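Local coordinates for protein glycerate 2-kinase (Pyrococcus horikoshii, PDB 1X3L) that catalyses the ATP-dependent phosphorylation of D-glycerate to 2-phosphoglycerate, uses magnesium as cofactor and also accepts other nucleotides or pyrophosphate as phosphate donors, at residues I115-R120 with M184-G189; G179-M184 with G208-D213; G189-I194 with P258-F263. One frame throughout, in Å; residues are numbered along the deposited sequence.

Contact 1 of 3, residues I115-R120 with M184-G189; sequences ILNRAR and MIKGTG
L116 packs against M184 and I185 where the C-terminal end of helix 103-118 meets the loop that leads into strand 188-194 of the six-stranded parallel sheet. The strand order of that sheet, 3-2-1-4-5-6, is that of a Rossmann-like fold. The two branches of L116 divide the work. CD1 meets M184 CB at 3.7 Å, the two side chains crossing at about a right angle. CD2 meets I185 CG1 at 3.8 Å. K186 comes over the helix end. Its CG stands anti to its own carbonyl carbon (chi1 -55°), and the chain is extended beyond that, with CD lying by A119 O. K186 NZ then gives a weak hydrogen bond of 3.3 Å to N117 O. R120 runs side by side with K186 and points the same way. R120 NH2 and K186 NZ are modelled 2.7 Å apart; both are donors of like charge, so the exact placement of these two ends is doubtful, and with it the weak bond to N117 O. R120 NE reaches back to R118 O with a fairly straight bond of 3.3 Å, the donor standing above the carbonyl plane. Water fills in between the backbones. One molecule accepts from K186 N at 3.0 Å and donates to L116 O and A119 O. A second joins M184 O to L116 O, weakly at the latter. A third donates to R120 O and takes a weak bond from G187 N. G187 CA also makes a C-H...O contact of 3.4 Å with R120 O, at a place where a CB would clash. Beneath the helix end, L116 and A119 rest on strands 51-56 and 124-129. I185 reaches I127 of strand 124-129, and T188 bonds to D123 and V125 through the backbone.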
loop_
_atom_site.group_PDB
_atom_site.type_symbol
_atom_site.label_atom_id
_atom_site.label_comp_id
_atom_site.label_asym_id
_atom_site.label_seq_id
_atom_site.Cartn_x
_atom_site.Cartn_y
_atom_site.Cartn_z
ATOM N N ILE A 115 -3.876 26.314 -2.437
ATOM C CA ILE A 115 -5.216 25.842 -2.754
ATOM C C ILE A 115 -6.116 25.832 -1.520
ATOM O O ILE A 115 -7.288 26.201 -1.595
ATOM C CB ILE A 115 -5.163 24.425 -3.362
ATOM C CG1 ILE A 115 -4.474 24.488 -4.727
ATOM C CG2 ILE A 115 -6.570 23.840 -3.485
ATOM C CD1 ILE A 115 -4.185 23.139 -5.332
ATOM N N LEU A 116 -5.566 25.410 -0.386
ATOM C CA LEU A 116 -6.332 25.355 0.855
ATOM C C LEU A 116 -6.606 26.752 1.406
ATOM O O LEU A 116 -7.536 26.954 2.189
ATOM C CB LEU A 116 -5.589 24.517 1.897
ATOM C CG LEU A 116 -5.492 23.022 1.578
ATOM C CD1 LEU A 116 -4.684 22.317 2.657
ATOM C CD2 LEU A 116 -6.892 22.433 1.480
ATOM N N ASN A 117 -5.794 27.716 1.000
ATOM C CA ASN A 117 -5.996 29.081 1.454
ATOM C C ASN A 117 -7.201 29.649 0.711
ATOM O O ASN A 117 -7.976 30.427 1.261
ATOM C CB ASN A 117 -4.757 29.929 1.170
ATOM C CG ASN A 117 -4.903 31.349 1.670
ATOM O OD1 ASN A 117 -5.114 31.577 2.864
ATOM N ND2 ASN A 117 -4.800 32.313 0.762
ATOM N N ARG A 118 -7.360 29.227 -0.540
ATOM C CA ARG A 118 -8.457 29.679 -1.388
ATOM C C ARG A 118 -9.780 28.951 -1.135
ATOM O O ARG A 118 -10.849 29.532 -1.305
ATOM C CB ARG A 118 -8.066 29.526 -2.860
ATOM C CG ARG A 118 -9.182 29.857 -3.833
ATOM C CD ARG A 118 -8.780 29.528 -5.264
ATOM N NE ARG A 118 -9.898 29.680 -6.188
ATOM C CZ ARG A 118 -9.856 29.335 -7.472
ATOM N NH1 ARG A 118 -8.746 28.819 -7.986
ATOM N NH2 ARG A 118 -10.925 29.501 -8.240
ATOM N N ALA A 119 -9.717 27.682 -0.741
ATOM C CA ALA A 119 -10.937 26.918 -0.479
ATOM C C ALA A 119 -11.690 27.498 0.721
ATOM O O ALA A 119 -11.089 27.806 1.749
ATOM C CB ALA A 119 -10.598 25.447 -0.230
ATOM N N ARG A 120 -13.007 27.637 0.584
ATOM C CA ARG A 120 -13.843 28.202 1.643
ATOM C C ARG A 120 -14.532 27.150 2.510
ATOM O O ARG A 120 -14.533 25.964 2.187
ATOM C CB ARG A 120 -14.903 29.127 1.031
ATOM C CG ARG A 120 -14.347 30.342 0.285
ATOM C CD ARG A 120 -13.587 31.281 1.217
ATOM N NE ARG A 120 -12.171 30.935 1.325
ATOM C CZ ARG A 120 -11.362 31.364 2.291
ATOM N NH1 ARG A 120 -11.825 32.158 3.250
ATOM N NH2 ARG A 120 -10.087 31.003 2.294
ATOM N N MET A 184 -5.518 22.533 7.892
ATOM C CA MET A 184 -5.587 23.688 6.998
ATOM C C MET A 184 -6.847 23.726 6.136
ATOM O O MET A 184 -7.081 24.701 5.426
ATOM C CB MET A 184 -4.359 23.718 6.082
ATOM C CG MET A 184 -3.033 23.818 6.813
ATOM S SD MET A 184 -1.623 23.679 5.688
ATOM C CE MET A 184 -1.258 25.428 5.412
ATOM N N ILE A 185 -7.652 22.670 6.190
ATOM C CA ILE A 185 -8.878 22.615 5.393
ATOM C C ILE A 185 -10.009 23.384 6.079
ATOM O O ILE A 185 -10.465 23.004 7.159
ATOM C CB ILE A 185 -9.319 21.155 5.171
ATOM C CG1 ILE A 185 -8.224 20.389 4.416
ATOM C CG2 ILE A 185 -10.622 21.117 4.403
ATOM C CD1 ILE A 185 -8.498 18.898 4.284
ATOM N N LYS A 186 -10.463 24.460 5.447
ATOM C CA LYS A 186 -11.526 25.288 6.013
ATOM C C LYS A 186 -12.914 24.708 5.774
ATOM O O LYS A 186 -13.839 24.962 6.549
ATOM C CB LYS A 186 -11.455 26.705 5.432
ATOM C CG LYS A 186 -10.104 27.370 5.619
ATOM C CD LYS A 186 -10.054 28.755 4.985
ATOM C CE LYS A 186 -8.645 29.330 5.057
ATOM N NZ LYS A 186 -8.553 30.722 4.527
ATOM N N GLY A 187 -13.061 23.932 4.705
ATOM C CA GLY A 187 -14.354 23.340 4.407
ATOM C C GLY A 187 -14.457 21.866 4.760
ATOM O O GLY A 187 -14.140 21.450 5.876
ATOM N N THR A 188 -14.916 21.071 3.803
ATOM C CA THR A 188 -15.050 19.640 4.013
ATOM C C THR A 188 -13.899 18.906 3.343
ATOM O O THR A 188 -13.647 19.082 2.151
ATOM C CB THR A 188 -16.374 19.104 3.435
ATOM O OG1 THR A 188 -17.475 19.684 4.144
ATOM C CG2 THR A 188 -16.440 17.592 3.576
ATOM N N GLY A 189 -13.196 18.086 4.117
ATOM C CA GLY A 189 -12.091 17.331 3.566
ATOM C C GLY A 189 -12.434 15.869 3.350
ATOM O O GLY A 189 -12.838 15.167 4.284
HETATM O O HOH W 1 -9.679 25.233 2.700
HETATM O O HOH W 2 -5.953 27.198 4.733
HETATM O O HOH W 3 -12.083 24.012 1.963
#

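Contact 2 of 3, residues G179-M184 with G208-D213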
loop_
_atom_site.group_PDB
_atom_site.type_symbol
_atom_site.label_atom_id
_atom_site.label_comp_id
_atom_site.label_asym_id
_atom_site.label_seq_id
_atom_site.Cartn_x
_atom_site.Cartn_y
_atom_site.Cartn_z
ATOM N N GLY A 179 -1.088 15.241 10.491
ATOM C CA GLY A 179 -2.420 15.821 10.479
ATOM C C GLY A 179 -2.489 17.319 10.205
ATOM O O GLY A 179 -3.580 17.895 10.145
ATOM N N LYS A 180 -1.337 17.955 10.017
ATOM C CA LYS A 180 -1.316 19.393 9.785
ATOM C C LYS A 180 -1.969 19.842 8.486
ATOM O O LYS A 180 -2.523 20.939 8.423
ATOM C CB LYS A 180 0.121 19.912 9.887
ATOM C CG LYS A 180 0.631 19.932 11.332
ATOM C CD LYS A 180 2.071 20.410 11.432
ATOM C CE LYS A 180 2.458 20.681 12.875
ATOM N NZ LYS A 180 1.629 21.785 13.464
ATOM N N LEU A 181 -1.923 19.008 7.450
ATOM C CA LEU A 181 -2.554 19.375 6.189
ATOM C C LEU A 181 -4.065 19.451 6.425
ATOM O O LEU A 181 -4.728 20.390 5.985
ATOM C CB LEU A 181 -2.245 18.341 5.096
ATOM C CG LEU A 181 -2.693 18.696 3.673
ATOM C CD1 LEU A 181 -1.874 19.878 3.153
ATOM C CD2 LEU A 181 -2.513 17.487 2.753
ATOM N N ALA A 182 -4.604 18.465 7.133
ATOM C CA ALA A 182 -6.033 18.441 7.424
ATOM C C ALA A 182 -6.451 19.653 8.262
ATOM O O ALA A 182 -7.569 20.141 8.128
ATOM C CB ALA A 182 -6.399 17.155 8.153
ATOM N N LYS A 183 -5.560 20.135 9.123
ATOM C CA LYS A 183 -5.881 21.295 9.954
ATOM C C LYS A 183 -6.033 22.563 9.118
ATOM O O LYS A 183 -6.619 23.542 9.575
ATOM C CB LYS A 183 -4.803 21.518 11.019
ATOM C CG LYS A 183 -4.788 20.479 12.120
ATOM C CD LYS A 183 -3.709 20.768 13.159
ATOM C CE LYS A 183 -3.989 22.055 13.931
ATOM N NZ LYS A 183 -2.960 22.303 14.986
ATOM N N MET A 184 -5.518 22.533 7.892
ATOM C CA MET A 184 -5.587 23.688 6.998
ATOM C C MET A 184 -6.847 23.726 6.136
ATOM O O MET A 184 -7.081 24.701 5.426
ATOM C CB MET A 184 -4.359 23.718 6.082
ATOM C CG MET A 184 -3.033 23.818 6.813
ATOM S SD MET A 184 -1.623 23.679 5.688
ATOM C CE MET A 184 -1.258 25.428 5.412
ATOM N N GLY A 208 1.047 10.417 7.617
ATOM C CA GLY A 208 -0.258 10.854 8.088
ATOM C C GLY A 208 -0.553 12.339 8.114
ATOM O O GLY A 208 -0.788 12.902 9.184
ATOM N N PRO A 209 -0.572 13.001 6.948
ATOM C CA PRO A 209 -0.851 14.437 6.876
ATOM C C PRO A 209 -2.301 14.800 7.221
ATOM O O PRO A 209 -2.597 15.962 7.506
ATOM C CB PRO A 209 -0.485 14.786 5.430
ATOM C CG PRO A 209 -0.830 13.520 4.691
ATOM C CD PRO A 209 -0.268 12.454 5.611
ATOM N N THR A 210 -3.199 13.816 7.199
ATOM C CA THR A 210 -4.611 14.066 7.513
ATOM C C THR A 210 -5.154 13.214 8.671
ATOM O O THR A 210 -6.366 13.160 8.897
ATOM C CB THR A 210 -5.525 13.827 6.280
ATOM O OG1 THR A 210 -5.572 12.426 5.978
ATOM C CG2 THR A 210 -4.997 14.579 5.067
ATOM N N VAL A 211 -4.267 12.542 9.398
ATOM C CA VAL A 211 -4.700 11.729 10.527
ATOM C C VAL A 211 -4.047 12.221 11.809
ATOM O O VAL A 211 -3.001 12.875 11.782
ATOM C CB VAL A 211 -4.351 10.232 10.333
ATOM C CG1 VAL A 211 -5.129 9.665 9.149
ATOM C CG2 VAL A 211 -2.861 10.068 10.122
ATOM N N LYS A 212 -4.663 11.903 12.938
ATOM C CA LYS A 212 -4.129 12.329 14.221
ATOM C C LYS A 212 -2.722 11.806 14.456
ATOM O O LYS A 212 -2.323 10.783 13.902
ATOM C CB LYS A 212 -5.040 11.862 15.361
ATOM C CG LYS A 212 -6.441 12.459 15.317
ATOM C CD LYS A 212 -7.217 12.169 16.601
ATOM C CE LYS A 212 -7.498 10.683 16.769
ATOM N NZ LYS A 212 -8.294 10.147 15.624
ATOM N N ASP A 213 -1.972 12.540 15.269
ATOM C CA ASP A 213 -0.614 12.173 15.648
ATOM C C ASP A 213 -0.503 12.397 17.153
ATOM O O ASP A 213 -0.387 13.531 17.619
ATOM C CB ASP A 213 0.426 13.030 14.927
ATOM C CG ASP A 213 1.807 12.910 15.555
ATOM O OD1 ASP A 213 2.113 11.832 16.113
ATOM O OD2 ASP A 213 2.592 13.882 15.493
#
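G179, L181 and A182 meet P209 and T210 where a short, weakly bonded helix at about 180-183 sits against the loop between strand 188-194 and helix 217-226. Backbone hydrogen bonds make the main link. G179 N donates to G208 O at 2.7 Å. P209 O points at the start of the helix and takes two donors. A182 N gives the straighter bond, 3.2 Å with an angle of 161° at the hydrogen, and L181 N a weak one. The N-H groups of the first helical turn would probably polarise this carbonyl. A C-H...O contact adds to the link: G179 CA lies 3.0 Å from P209 O. The backbone of G179 has positive phi (75°), which favours glycine, and a CB on it would clash with V211 O. The apolar contacts are few. L181 CB faces P209 CB at 4.0 Å, with CG turned anti to the backbone N (chi1 -172°) and the side chain meeting I127 of strand 124-129. The polar end of T210 turns elsewhere: its OG1 bonds to N262 OD1 on strand 260-266. On the helix side the methyl of A182 rests on the T210 backbone, with A182 CB 3.6 Å from T210 CA.

Contact 3 of 3, residues G189-I194 with P258-F263. With EDO (1,2-ethanediol), chain D.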
loop_
_atom_site.group_PDB
_atom_site.type_symbol
_atom_site.label_atom_id
_atom_site.label_comp_id
_atom_site.label_asym_id
_atom_site.label_seq_id
_atom_site.Cartn_x
_atom_site.Cartn_y
_atom_site.Cartn_z
ATOM N N GLY A 189 -13.196 18.086 4.117
ATOM C CA GLY A 189 -12.091 17.331 3.566
ATOM C C GLY A 189 -12.434 15.869 3.350
ATOM O O GLY A 189 -12.838 15.167 4.284
ATOM N N ILE A 190 -12.296 15.404 2.113
ATOM C CA ILE A 190 -12.562 14.006 1.799
ATOM C C ILE A 190 -11.221 13.396 1.395
ATOM O O ILE A 190 -10.696 13.685 0.323
ATOM C CB ILE A 190 -13.598 13.869 0.658
ATOM C CG1 ILE A 190 -14.951 14.413 1.130
ATOM C CG2 ILE A 190 -13.734 12.408 0.243
ATOM C CD1 ILE A 190 -16.065 14.333 0.097
ATOM N N VAL A 191 -10.668 12.565 2.272
ATOM C CA VAL A 191 -9.372 11.945 2.036
ATOM C C VAL A 191 -9.494 10.514 1.536
ATOM O O VAL A 191 -10.124 9.677 2.182
ATOM C CB VAL A 191 -8.529 11.949 3.335
ATOM C CG1 VAL A 191 -7.129 11.418 3.063
ATOM C CG2 VAL A 191 -8.465 13.365 3.901
ATOM N N LEU A 192 -8.903 10.249 0.374
ATOM C CA LEU A 192 -8.921 8.915 -0.211
ATOM C C LEU A 192 -7.490 8.386 -0.137
ATOM O O LEU A 192 -6.559 8.984 -0.683
ATOM C CB LEU A 192 -9.414 8.972 -1.661
ATOM C CG LEU A 192 -10.765 9.683 -1.864
ATOM C CD1 LEU A 192 -11.204 9.535 -3.319
ATOM C CD2 LEU A 192 -11.820 9.089 -0.923
ATOM N N ILE A 193 -7.321 7.262 0.543
ATOM C CA ILE A 193 -5.994 6.688 0.734
ATOM C C ILE A 193 -5.828 5.268 0.190
ATOM O O ILE A 193 -6.747 4.454 0.243
ATOM C CB ILE A 193 -5.648 6.669 2.240
ATOM C CG1 ILE A 193 -5.884 8.058 2.836
ATOM C CG2 ILE A 193 -4.199 6.240 2.447
ATOM C CD1 ILE A 193 -5.839 8.100 4.358
ATOM N N ILE A 194 -4.641 4.991 -0.338
ATOM C CA ILE A 194 -4.301 3.670 -0.851
ATOM C C ILE A 194 -3.175 3.204 0.056
ATOM O O ILE A 194 -2.204 3.927 0.260
ATOM C CB ILE A 194 -3.804 3.720 -2.309
ATOM C CG1 ILE A 194 -4.969 4.088 -3.233
ATOM C CG2 ILE A 194 -3.216 2.350 -2.709
ATOM C CD1 ILE A 194 -4.587 4.188 -4.695
ATOM N N PRO A 258 -14.289 16.910 12.702
ATOM C CA PRO A 258 -15.590 16.514 12.152
ATOM C C PRO A 258 -15.746 16.818 10.665
ATOM O O PRO A 258 -16.552 16.190 9.981
ATOM C CB PRO A 258 -16.581 17.304 13.006
ATOM C CG PRO A 258 -15.865 17.419 14.328
ATOM C CD PRO A 258 -14.459 17.763 13.893
ATOM N N ASN A 259 -14.969 17.775 10.169
ATOM C CA ASN A 259 -15.046 18.174 8.769
ATOM C C ASN A 259 -14.060 17.468 7.825
ATOM O O ASN A 259 -14.121 17.663 6.614
ATOM C CB ASN A 259 -14.863 19.689 8.659
ATOM C CG ASN A 259 -13.507 20.146 9.157
ATOM O OD1 ASN A 259 -13.122 19.865 10.295
ATOM N ND2 ASN A 259 -12.775 20.860 8.308
ATOM N N VAL A 260 -13.149 16.664 8.370
ATOM C CA VAL A 260 -12.181 15.944 7.542
ATOM C C VAL A 260 -12.392 14.445 7.733
ATOM O O VAL A 260 -12.255 13.922 8.838
ATOM C CB VAL A 260 -10.721 16.312 7.915
ATOM C CG1 VAL A 260 -9.743 15.528 7.038
ATOM C CG2 VAL A 260 -10.501 17.806 7.732
ATOM N N HIS A 261 -12.720 13.759 6.643
ATOM C CA HIS A 261 -12.995 12.331 6.684
ATOM C C HIS A 261 -11.976 11.507 5.908
ATOM O O HIS A 261 -11.698 11.774 4.743
ATOM C CB HIS A 261 -14.390 12.085 6.117
ATOM C CG HIS A 261 -15.434 12.993 6.685
ATOM N ND1 HIS A 261 -16.137 12.694 7.833
ATOM C CD2 HIS A 261 -15.863 14.214 6.288
ATOM C CE1 HIS A 261 -16.955 13.691 8.117
ATOM N NE2 HIS A 261 -16.808 14.626 7.196
ATOM N N ASN A 262 -11.435 10.493 6.566
ATOM C CA ASN A 262 -10.447 9.622 5.953
ATOM C C ASN A 262 -11.074 8.314 5.491
ATOM O O ASN A 262 -11.774 7.645 6.251
ATOM C CB ASN A 262 -9.317 9.351 6.944
ATOM C CG ASN A 262 -8.456 10.576 7.188
ATOM O OD1 ASN A 262 -7.707 11.004 6.309
ATOM N ND2 ASN A 262 -8.566 11.155 8.379
ATOM N N PHE A 263 -10.822 7.971 4.233
ATOM C CA PHE A 263 -11.337 6.748 3.631
ATOM C C PHE A 263 -10.181 5.954 3.027
ATOM O O PHE A 263 -9.366 6.497 2.278
ATOM C CB PHE A 263 -12.332 7.073 2.509
ATOM C CG PHE A 263 -13.525 7.874 2.957
ATOM C CD1 PHE A 263 -14.656 7.238 3.471
ATOM C CD2 PHE A 263 -13.519 9.264 2.864
ATOM C CE1 PHE A 263 -15.766 7.979 3.883
ATOM C CE2 PHE A 263 -14.623 10.016 3.272
ATOM C CZ PHE A 263 -15.749 9.372 3.781
HETATM C C1 EDO D . -9.335 13.966 10.788
HETATM O O1 EDO D . -10.695 14.119 11.235
HETATM C C2 EDO D . -8.581 12.989 11.695
HETATM O O2 EDO D . -9.217 11.707 11.676
#
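Residues 189-194 and 260-263 run as neighbouring parallel strands of the six-stranded sheet, their axes 4.7 Å apart at closest approach and 15° apart in direction. Five backbone hydrogen bonds join the two segments. G189 N donates to N259 O, just ahead of the second strand, and H261 N to G189 O, both at 2.7 Å. V191 N to H261 O, F263 N to V191 O and I193 N to F263 O follow, each 2.8 Å. On one face of the sheet the packing is apolar. I190 CG2 meets F263 CE2 at 4.0 Å, and L192 CD2 meets F263 CB at the same distance. The F263 ring also has V191 O at its edge, close to its plane. On the other face V191 CG2 touches V260 CG1. There N262 lies side by side with V191. Its CG stands anti to the carbonyl carbon (chi1 -70°), and OD1 comes to 3.2 Å from V191 CB. An alanine in place of N262 would probably leave T210 OG1 without its partner OD1 and open a gap beside V191. A 1,2-ethanediol, probably from the crystallisation liquor, lies by V260 and N262. Strand 260-266 is the outermost strand of the sheet within this chain. Strand 188-194 is sandwiched between it and strand 124-129, to which I190 and L192 turn their backbone bonds. Strands 37-40 and 43-46 cover the face of I190 and F263, and F45 meets the H261 ring edge-to-face.

How the contacts relate
From the N terminus, helix 103-118 supplies 115-120, and contact 1 closes a loop of 63 residues that contains strand 124-129. Before that loop ends, 179-184 opens contact 2, which closes over strand 188-194 at 208-213. Contacts 1 and 2 therefore cross, and they share M184. Contact 3 starts at G189, where contact 1 ends, so these two run in series. It closes at 258-263 and crosses contact 2. Packing of L116 on L181 joins contacts 1 and 2, while N259 ND2 reaches G187 O between contacts 1 and 3. Together they tie a helix end, a short helix and a loop to strand 188-194 and the outermost strand 260-266.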